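Local coordinates for protein nucleoside hydrolase, putative (PDB 3FZ0) that belongs to the nucleoside hydrolase family, proteins built around a mainly parallel beta-sheet with helices on both sides, and binds a calcium ion, at residues C15-T28 against N52-I64. The protein carries 2 engineered substitutions. Residues are numbered along the deposited sequence; the frame is centred on the assembly and turned at random.
With CA (calcium ion), chain G.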
loop_
_atom_site.group_PDB
_atom_site.type_symbol
_atom_site.label_atom_id
_atom_site.label_comp_id
_atom_site.label_asym_id
_atom_site.label_seq_id
_atom_site.Cartn_x
_atom_site.Cartn_y
_atom_site.Cartn_z
ATOM N N CYS B 15 10.175 6.568 27.858
ATOM C CA CYS B 15 10.776 7.441 28.878
ATOM C C CYS B 15 10.365 8.906 28.835
ATOM O O CYS B 15 11.171 9.794 29.134
ATOM C CB CYS B 15 12.305 7.328 28.838
ATOM S SG CYS B 15 12.840 5.605 28.657
ATOM N N GLY B 16 9.119 9.154 28.436
ATOM C CA GLY B 16 8.533 10.493 28.512
ATOM C C GLY B 16 7.846 10.773 29.853
ATOM O O GLY B 16 7.854 9.936 30.768
ATOM N N GLY B 17 7.238 11.960 29.954
ATOM C CA GLY B 17 6.584 12.409 31.175
ATOM C C GLY B 17 5.534 11.424 31.658
ATOM O O GLY B 17 5.547 11.011 32.830
ATOM N N ASP B 18 4.634 11.004 30.767
ATOM C CA ASP B 18 3.604 10.032 31.178
ATOM C C ASP B 18 4.146 8.618 31.435
ATOM O O ASP B 18 3.632 7.888 32.278
ATOM C CB ASP B 18 2.344 10.092 30.289
ATOM C CG ASP B 18 2.574 9.551 28.878
ATOM O OD1 ASP B 18 3.552 9.988 28.207
ATOM O OD2 ASP B 18 1.763 8.660 28.468
ATOM N N ASP B 19 5.232 8.249 30.771
ATOM C CA ASP B 19 5.961 7.034 31.160
ATOM C C ASP B 19 6.459 7.085 32.618
ATOM O O ASP B 19 6.409 6.085 33.349
ATOM C CB ASP B 19 7.152 6.805 30.237
ATOM C CG ASP B 19 6.753 6.690 28.787
ATOM O OD1 ASP B 19 6.524 7.721 28.130
ATOM O OD2 ASP B 19 6.668 5.555 28.264
ATOM N N ALA B 20 6.977 8.234 33.039
ATOM C CA ALA B 20 7.460 8.380 34.410
ATOM C C ALA B 20 6.323 8.228 35.414
ATOM O O ALA B 20 6.494 7.493 36.373
ATOM C CB ALA B 20 8.198 9.700 34.610
ATOM N N ILE B 21 5.189 8.913 35.202
ATOM C CA ILE B 21 4.008 8.769 36.071
ATOM C C ILE B 21 3.554 7.290 36.103
ATOM O O ILE B 21 3.210 6.762 37.163
ATOM C CB ILE B 21 2.796 9.661 35.604
ATOM C CG1 ILE B 21 3.175 11.150 35.619
ATOM C CG2 ILE B 21 1.513 9.374 36.466
ATOM C CD1 ILE B 21 3.583 11.700 36.981
ATOM N N ALA B 22 3.553 6.635 34.945
ATOM C CA ALA B 22 3.172 5.207 34.885
ATOM C C ALA B 22 4.094 4.297 35.728
ATOM O O ALA B 22 3.622 3.398 36.454
ATOM C CB ALA B 22 3.120 4.718 33.439
ATOM N N ILE B 23 5.407 4.528 35.622
ATOM C CA ILE B 23 6.372 3.723 36.380
ATOM C C ILE B 23 6.227 4.031 37.875
ATOM O O ILE B 23 6.301 3.125 38.702
ATOM C CB ILE B 23 7.834 3.913 35.853
ATOM C CG1 ILE B 23 7.930 3.412 34.399
ATOM C CG2 ILE B 23 8.825 3.187 36.732
ATOM C CD1 ILE B 23 9.079 3.978 33.574
ATOM N N MET B 24 5.981 5.294 38.198
ATOM C CA MET B 24 5.696 5.711 39.557
ATOM C C MET B 24 4.477 4.986 40.103
ATOM O O MET B 24 4.458 4.554 41.262
ATOM C CB MET B 24 5.527 7.234 39.651
ATOM C CG MET B 24 6.821 8.053 39.399
ATOM S SD MET B 24 6.575 9.859 39.482
ATOM C CE MET B 24 6.986 10.201 41.174
ATOM N N LEU B 25 3.481 4.800 39.255
ATOM C CA LEU B 25 2.252 4.153 39.673
ATOM C C LEU B 25 2.530 2.673 39.959
ATOM O O LEU B 25 2.178 2.159 41.049
ATOM C CB LEU B 25 1.163 4.343 38.622
ATOM C CG LEU B 25 -0.321 4.137 38.939
ATOM C CD1 LEU B 25 -1.153 4.642 37.766
ATOM C CD2 LEU B 25 -0.656 2.723 39.193
ATOM N N ALA B 26 3.171 1.991 39.010
ATOM C CA ALA B 26 3.633 0.601 39.237
ATOM C C ALA B 26 4.458 0.432 40.519
ATOM O O ALA B 26 4.274 -0.545 41.230
ATOM C CB ALA B 26 4.429 0.114 38.059
ATOM N N MET B 27 5.338 1.396 40.812
ATOM C CA MET B 27 6.247 1.265 41.937
ATOM C C MET B 27 5.671 1.598 43.289
ATOM O O MET B 27 6.373 1.432 44.273
ATOM C CB MET B 27 7.499 2.101 41.712
ATOM C CG MET B 27 8.497 1.436 40.801
ATOM S SD MET B 27 9.904 2.500 40.569
ATOM C CE MET B 27 9.070 4.047 40.313
ATOM N N THR B 28 4.436 2.091 43.349
ATOM C CA THR B 28 3.856 2.577 44.615
ATOM C C THR B 28 2.567 1.824 44.920
ATOM O O THR B 28 1.774 2.221 45.728
ATOM C CB THR B 28 3.547 4.091 44.581
ATOM O OG1 THR B 28 2.657 4.404 43.480
ATOM C CG2 THR B 28 4.836 4.891 44.497
ATOM N N ASN B 52 16.821 9.488 31.645
ATOM C CA ASN B 52 15.522 9.739 32.311
ATOM C C ASN B 52 15.172 8.664 33.344
ATOM O O ASN B 52 14.889 9.005 34.502
ATOM C CB ASN B 52 14.391 9.925 31.297
ATOM C CG ASN B 52 14.621 11.083 30.367
ATOM O OD1 ASN B 52 15.565 11.876 30.544
ATOM N ND2 ASN B 52 13.747 11.211 29.372
ATOM N N ILE B 53 15.227 7.387 32.946
ATOM C CA ILE B 53 14.992 6.278 33.871
ATOM C C ILE B 53 15.940 6.365 35.080
ATOM O O ILE B 53 15.502 6.223 36.221
ATOM C CB ILE B 53 15.094 4.864 33.183
ATOM C CG1 ILE B 53 13.981 4.637 32.153
ATOM C CG2 ILE B 53 15.021 3.738 34.224
ATOM C CD1 ILE B 53 12.576 5.077 32.598
ATOM N N GLY B 54 17.211 6.662 34.835
ATOM C CA GLY B 54 18.190 6.811 35.885
ATOM C C GLY B 54 17.823 7.885 36.865
ATOM O O GLY B 54 17.974 7.682 38.081
ATOM N N LYS B 55 17.343 9.032 36.368
ATOM C CA LYS B 55 16.893 10.134 37.254
ATOM C C LYS B 55 15.650 9.730 38.028
ATOM O O LYS B 55 15.548 10.040 39.219
ATOM C CB LYS B 55 16.647 11.437 36.481
ATOM C CG LYS B 55 17.914 12.018 35.834
ATOM C CD LYS B 55 17.599 13.061 34.786
ATOM C CE LYS B 55 18.871 13.695 34.287
ATOM N NZ LYS B 55 18.626 14.898 33.480
ATOM N N LEU B 56 14.719 9.022 37.370
ATOM C CA LEU B 56 13.532 8.523 38.079
ATOM C C LEU B 56 13.871 7.492 39.181
ATOM O O LEU B 56 13.329 7.564 40.275
ATOM C CB LEU B 56 12.522 7.943 37.090
ATOM C CG LEU B 56 11.260 7.267 37.657
ATOM C CD1 LEU B 56 10.391 8.260 38.439
ATOM C CD2 LEU B 56 10.465 6.662 36.475
ATOM N N LEU B 57 14.790 6.559 38.915
ATOM C CA LEU B 57 15.165 5.587 39.941
ATOM C C LEU B 57 16.018 6.176 41.089
ATOM O O LEU B 57 15.953 5.675 42.224
ATOM C CB LEU B 57 15.838 4.360 39.326
ATOM C CG LEU B 57 15.027 3.616 38.259
ATOM C CD1 LEU B 57 15.826 2.472 37.658
ATOM C CD2 LEU B 57 13.651 3.142 38.754
ATOM N N ASP B 58 16.820 7.210 40.808
ATOM C CA ASP B 58 17.467 7.998 41.876
ATOM C C ASP B 58 16.450 8.468 42.907
ATOM O O ASP B 58 16.643 8.271 44.106
ATOM C CB ASP B 58 18.186 9.230 41.304
ATOM C CG ASP B 58 19.488 8.884 40.611
ATOM O OD1 ASP B 58 20.051 7.778 40.865
ATOM O OD2 ASP B 58 19.970 9.737 39.839
ATOM N N LEU B 59 15.358 9.064 42.419
ATOM C CA LEU B 59 14.289 9.554 43.268
ATOM C C LEU B 59 13.849 8.490 44.288
ATOM O O LEU B 59 13.703 8.778 45.456
ATOM C CB LEU B 59 13.128 10.024 42.403
ATOM C CG LEU B 59 12.021 10.837 43.082
ATOM C CD1 LEU B 59 12.589 12.181 43.620
ATOM C CD2 LEU B 59 10.856 11.081 42.142
ATOM N N TYR B 60 13.685 7.254 43.833
ATOM C CA TYR B 60 13.213 6.155 44.670
ATOM C C TYR B 60 14.315 5.392 45.392
ATOM O O TYR B 60 14.042 4.560 46.242
ATOM C CB TYR B 60 12.409 5.180 43.812
ATOM C CG TYR B 60 11.047 5.711 43.490
ATOM C CD1 TYR B 60 10.833 6.523 42.361
ATOM C CD2 TYR B 60 9.967 5.438 44.329
ATOM C CE1 TYR B 60 9.568 7.026 42.079
ATOM C CE2 TYR B 60 8.712 5.941 44.044
ATOM C CZ TYR B 60 8.522 6.723 42.929
ATOM O OH TYR B 60 7.271 7.203 42.663
ATOM N N ASP B 61 15.557 5.673 45.029
ATOM C CA ASP B 61 16.677 4.834 45.409
ATOM C C ASP B 61 16.527 3.389 45.036
ATOM O O ASP B 61 16.969 2.534 45.774
ATOM C CB ASP B 61 16.858 4.883 46.900
ATOM C CG ASP B 61 18.123 5.507 47.274
ATOM O OD1 ASP B 61 19.196 4.886 47.019
ATOM O OD2 ASP B 61 18.026 6.626 47.819
ATOM N N ALA B 62 15.882 3.112 43.913
ATOM C CA ALA B 62 15.564 1.732 43.543
ATOM C C ALA B 62 16.703 1.107 42.756
ATOM O O ALA B 62 17.277 1.754 41.865
ATOM C CB ALA B 62 14.278 1.687 42.732
ATOM N N ASP B 63 17.017 -0.148 43.067
ATOM C CA ASP B 63 18.031 -0.878 42.309
ATOM C C ASP B 63 17.464 -1.731 41.166
ATOM O O ASP B 63 18.073 -2.707 40.751
ATOM C CB ASP B 63 18.951 -1.667 43.244
ATOM C CG ASP B 63 19.717 -0.745 44.215
ATOM O OD1 ASP B 63 20.143 0.361 43.774
ATOM O OD2 ASP B 63 19.877 -1.097 45.420
ATOM N N ILE B 64 16.322 -1.337 40.623
ATOM C CA ILE B 64 15.749 -1.975 39.424
ATOM C C ILE B 64 16.689 -1.865 38.202
ATOM O O ILE B 64 17.100 -0.769 37.853
ATOM C CB ILE B 64 14.405 -1.310 39.074
ATOM C CG1 ILE B 64 13.452 -1.392 40.277
ATOM C CG2 ILE B 64 13.778 -1.932 37.852
ATOM C CD1 ILE B 64 12.178 -0.574 40.074
HETATM CA CA CA G . 5.351 6.362 26.275
HETATM O O HOH W 1 4.640 8.703 26.191
HETATM O O HOH W 2 3.257 6.107 25.366
HETATM O O HOH W 3 5.538 6.882 23.633
#
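The side-chain amide of Asn52 reaches across to the backbone of Cys15, ND2 giving a 2.9 Å hydrogen bond to Cys15 O that lies in the carbonyl plane, with an N-H...O angle of 161°. The same nitrogen also bonds Asp89 O, while Gln48 holds the amide oxygen, so the amide's rotation is fixed from both ends. Next to it, Cys15 SG packs on Ile53 CG1. Asp19, in the first turn of helix 17-27, accepts a bond from Gly16 N on OD1 and binds calcium through both carboxylate oxygens; Asp14, Leu134 O and Asp283 are further ligands. In the alpha/beta nucleoside hydrolase fold, helices 17-27 and 46-60 each follow a parallel strand of the central sheet, and their segments here cross at -36°. Between them Leu56 spreads its two methyls, CD2 against Ile23 CG2 at 3.9 Å and CD1 against Met24 CG at 3.7 Å. At the far end Met27, bent at chi3 (-44°), lays CE over one face of the Tyr60 ring, 3.7 Å from the centroid, as a CH-pi contact; Met27 SD, also above that face, makes a Met-aromatic contact and touches Ile64 CD1 at 3.9 Å. Tyr60 additionally stacks with Trp242 of helix 241-249.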